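Local coordinates for putative uncharacterized protein (Ustilago maydis, PDB 4GNX) that probably serves as the small OB-fold subunit of the trimeric replication protein A, the complex that binds single-stranded DNA, at residues Ser10-Leu13 with Gly14-Gly18; Val100-Ser103 with Ala104-Asn108. One frame throughout, in Å; residues are numbered along the deposited sequence.

Both contacts are local, each a single run of chain wound through a turn or two, and their centres lie 16 Å apart. Contact 1 belongs to the connection between strands 7-8 and 20-31 and is mostly a surface feature, with Leu13 as its buried residue. Contact 2 closes helix 93-104 and leads into helix 107-110; it is partly buried, and two other protein chains pack on it. Backbone bonds carry both, but contact 1 adds an amide lying on a methionine, whereas contact 2 adds an isoleucine beside a phenylalanine. They meet where Met12 SD packs on Val100 CG1 at 3.8 Å.

Contact 1 of 2, residues Ser10-Leu13 with Gly14-Gly18; sequences SSML and GQYVG
Met12 meets Gln15 and Tyr16 across a short turn. Ahead of it, Ser10 OG is hydrogen-bonded to Asp41 OD1, and Ser10 O accepts a weak bond from Leu13 N. Ser11 OG is weakly bonded to Asn9. At Met12 the backbone oxygen takes the N-H of Gln15 (Met12 O to Gln15 N, 3.0 Å), a bent bond of 140° whose donor stands above the carbonyl plane. The Gln15 side chain then runs back along the turn, extended beyond CG, until NE2 rests 3.6 Å from Met12 CG and 3.5 Å from Met12 CA; this is packing of an amide on a methionine stem. The Tyr16 ring offers its edge to the same carbonyl, with CD1 3.4 Å from Met12 O, while a bend at chi3 (65°) leaves Met12 CE a loose 4.3 Å from Tyr16 CE1. The successive i to i+3 bonds are those of a 3-10 turn, here part of the link from strand 7-8 to strand 20-31 in what is, by family, an OB fold. Leu13 continues the pattern: Leu13 O accepts Tyr16 N at 2.8 Å, a straighter bond of 164°. The Leu13 side chain turns from the turn and is buried, touching Ser72 and also Ile8 of strand 7-8, which Tyr16 touches as well.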
loop_
_atom_site.group_PDB
_atom_site.type_symbol
_atom_site.label_atom_id
_atom_site.label_comp_id
_atom_site.label_asym_id
_atom_site.label_seq_id
_atom_site.Cartn_x
_atom_site.Cartn_y
_atom_site.Cartn_z
ATOM N N SER A 10 10.604 21.505 12.795
ATOM C CA SER A 10 11.282 22.650 13.388
ATOM C C SER A 10 11.602 23.755 12.360
ATOM O O SER A 10 11.704 24.942 12.704
ATOM C CB SER A 10 12.547 22.197 14.120
ATOM O OG SER A 10 13.434 21.474 13.276
ATOM N N SER A 11 11.733 23.372 11.095
ATOM C CA SER A 11 12.156 24.312 10.088
ATOM C C SER A 11 10.999 25.187 9.638
ATOM O O SER A 11 11.205 26.221 9.034
ATOM C CB SER A 11 12.770 23.587 8.905
ATOM O OG SER A 11 11.797 23.447 7.902
ATOM N N MET A 12 9.786 24.778 9.947
ATOM C CA MET A 12 8.614 25.550 9.584
ATOM C C MET A 12 8.218 26.574 10.643
ATOM O O MET A 12 7.319 27.374 10.432
ATOM C CB MET A 12 7.449 24.623 9.277
ATOM C CG MET A 12 7.703 23.777 8.042
ATOM S SD MET A 12 6.566 22.400 7.769
ATOM C CE MET A 12 5.008 23.240 7.464
ATOM N N LEU A 13 8.896 26.571 11.781
ATOM C CA LEU A 13 8.552 27.513 12.843
ATOM C C LEU A 13 8.455 28.951 12.358
ATOM O O LEU A 13 7.453 29.599 12.608
ATOM C CB LEU A 13 9.534 27.428 14.008
ATOM C CG LEU A 13 9.514 26.085 14.736
ATOM C CD1 LEU A 13 10.722 26.018 15.635
ATOM C CD2 LEU A 13 8.248 25.871 15.543
ATOM N N GLY A 14 9.475 29.429 11.646
ATOM C CA GLY A 14 9.480 30.781 11.094
ATOM C C GLY A 14 8.191 31.197 10.404
ATOM O O GLY A 14 7.787 32.357 10.489
ATOM N N GLN A 15 7.529 30.251 9.742
ATOM C CA GLN A 15 6.297 30.542 8.997
ATOM C C GLN A 15 5.049 30.700 9.870
ATOM O O GLN A 15 3.958 30.995 9.360
ATOM C CB GLN A 15 6.021 29.456 7.957
ATOM C CG GLN A 15 7.192 29.110 7.054
ATOM C CD GLN A 15 7.017 27.755 6.374
ATOM O OE1 GLN A 15 5.944 27.436 5.851
ATOM N NE2 GLN A 15 8.078 26.947 6.379
ATOM N N TYR A 16 5.187 30.462 11.171
ATOM C CA TYR A 16 4.033 30.553 12.056
ATOM C C TYR A 16 4.279 31.368 13.335
ATOM O O TYR A 16 3.727 31.075 14.382
ATOM C CB TYR A 16 3.476 29.160 12.382
ATOM C CG TYR A 16 3.035 28.353 11.169
ATOM C CD1 TYR A 16 3.917 27.487 10.531
ATOM C CD2 TYR A 16 1.738 28.449 10.673
ATOM C CE1 TYR A 16 3.524 26.759 9.425
ATOM C CE2 TYR A 16 1.334 27.728 9.575
ATOM C CZ TYR A 16 2.229 26.882 8.961
ATOM O OH TYR A 16 1.829 26.143 7.867
ATOM N N VAL A 17 5.087 32.408 13.269
ATOM C CA VAL A 17 5.246 33.195 14.472
ATOM C C VAL A 17 3.885 33.748 14.929
ATOM O O VAL A 17 3.120 34.307 14.132
ATOM C CB VAL A 17 6.317 34.286 14.312
ATOM C CG1 VAL A 17 6.356 35.157 15.541
ATOM C CG2 VAL A 17 7.674 33.644 14.082
ATOM N N GLY A 18 3.576 33.532 16.204
ATOM C CA GLY A 18 2.311 33.954 16.792
ATOM C C GLY A 18 1.122 33.045 16.516
ATOM O O GLY A 18 -0.011 33.379 16.848
#

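Contact 2 of 2, residues Val100-Ser103 with Ala104-Asn108; sequences VQIS and AAFPN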
loop_
_atom_site.group_PDB
_atom_site.type_symbol
_atom_site.label_atom_id
_atom_site.label_comp_id
_atom_site.label_asym_id
_atom_site.label_seq_id
_atom_site.Cartn_x
_atom_site.Cartn_y
_atom_site.Cartn_z
ATOM N N VAL A 100 4.304 15.230 7.249
ATOM C CA VAL A 100 4.399 16.688 7.337
ATOM C C VAL A 100 4.481 17.284 5.938
ATOM O O VAL A 100 3.633 18.099 5.556
ATOM C CB VAL A 100 5.591 17.159 8.163
ATOM C CG1 VAL A 100 5.887 18.632 7.865
ATOM C CG2 VAL A 100 5.287 16.949 9.627
ATOM N N GLN A 101 5.476 16.844 5.179
ATOM C CA GLN A 101 5.677 17.331 3.853
ATOM C C GLN A 101 4.427 17.177 2.991
ATOM O O GLN A 101 4.035 18.124 2.292
ATOM C CB GLN A 101 6.836 16.587 3.233
ATOM C CG GLN A 101 8.211 17.087 3.614
ATOM C CD GLN A 101 9.252 16.545 2.639
ATOM O OE1 GLN A 101 9.823 15.464 2.860
ATOM N NE2 GLN A 101 9.475 17.269 1.520
ATOM N N ILE A 102 3.800 15.995 3.040
ATOM C CA ILE A 102 2.644 15.684 2.177
ATOM C C ILE A 102 1.440 16.527 2.568
ATOM O O ILE A 102 0.714 17.034 1.702
ATOM C CB ILE A 102 2.262 14.193 2.223
ATOM C CG1 ILE A 102 3.294 13.357 1.479
ATOM C CG2 ILE A 102 0.952 13.956 1.516
ATOM C CD1 ILE A 102 3.259 11.869 1.782
ATOM N N SER A 103 1.235 16.670 3.877
ATOM C CA SER A 103 0.152 17.507 4.388
ATOM C C SER A 103 0.319 18.956 3.949
ATOM O O SER A 103 -0.671 19.614 3.627
ATOM C CB SER A 103 0.031 17.433 5.911
ATOM O OG SER A 103 -0.082 16.089 6.383
ATOM N N ALA A 104 1.554 19.452 3.909
ATOM C CA ALA A 104 1.802 20.791 3.410
ATOM C C ALA A 104 1.386 20.910 1.939
ATOM O O ALA A 104 0.967 21.978 1.494
ATOM C CB ALA A 104 3.259 21.166 3.618
ATOM N N ALA A 105 1.469 19.808 1.192
ATOM C CA ALA A 105 1.169 19.828 -0.235
ATOM C C ALA A 105 -0.285 19.623 -0.559
ATOM O O ALA A 105 -0.626 19.552 -1.720
ATOM C CB ALA A 105 1.987 18.779 -0.950
ATOM N N PHE A 106 -1.146 19.466 0.445
ATOM C CA PHE A 106 -2.596 19.253 0.186
ATOM C C PHE A 106 -3.485 20.139 1.043
ATOM O O PHE A 106 -4.301 19.639 1.807
ATOM C CB PHE A 106 -2.990 17.787 0.344
ATOM C CG PHE A 106 -2.428 16.895 -0.724
ATOM C CD1 PHE A 106 -1.155 16.340 -0.601
ATOM C CD2 PHE A 106 -3.162 16.617 -1.864
ATOM C CE1 PHE A 106 -0.633 15.514 -1.595
ATOM C CE2 PHE A 106 -2.652 15.792 -2.860
ATOM C CZ PHE A 106 -1.393 15.229 -2.723
ATOM N N PRO A 107 -3.335 21.472 0.896
ATOM C CA PRO A 107 -4.036 22.381 1.778
ATOM C C PRO A 107 -5.552 22.230 1.666
ATOM O O PRO A 107 -6.262 22.571 2.609
ATOM C CB PRO A 107 -3.566 23.762 1.300
ATOM C CG PRO A 107 -3.168 23.552 -0.114
ATOM C CD PRO A 107 -2.536 22.204 -0.105
ATOM N N ASN A 108 -6.046 21.716 0.544
ATOM C CA ASN A 108 -7.490 21.430 0.408
ATOM C C ASN A 108 -8.012 20.402 1.431
ATOM O O ASN A 108 -9.192 20.409 1.781
ATOM C CB ASN A 108 -7.853 21.028 -1.033
ATOM C CG ASN A 108 -6.865 20.017 -1.643
ATOM O OD1 ASN A 108 -5.738 19.826 -1.140
ATOM N ND2 ASN A 108 -7.284 19.361 -2.741
#
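Phe106 lies beside Ile102, both side chains pointing the same way. From Phe106 CB, 4.0 Å from Ile102 O, a chi1 of -69° sets CG beside the backbone N and brings the ring alongside Ile102. CD1 is the atom that faces the carbonyl: the ring edge meets Ile102 O in plane. The same atom and the next, CE1, both lie against the methyl CG2 of Ile102, each 3.8 Å away.

The backbone beneath unwinds by steps. Ala104 N still makes the helical bond to Val100 O (3.0 Å), nearly in line with the carbonyl; Ala105 N is shared weakly between Gln101 O and Ile102 O; and Phe106 N reaches Ser103 O at 3.2 Å, an i to i+3 bond. Phe106 is also the N-cap residue of the next helix.

Ser103 OG bonds to Val99 O and to Arg124 of a second protein chain. That chain also packs Leu125 on Ile102 and Val128 on Phe106, while a third chain brings Ile440 to Ile102 and Met444 to Phe106, consistent with the C-terminal three-helix bundle that joins replication protein A subunits; the junction of helices 93-104 and 107-110 lies there, apart from the OB-fold strands.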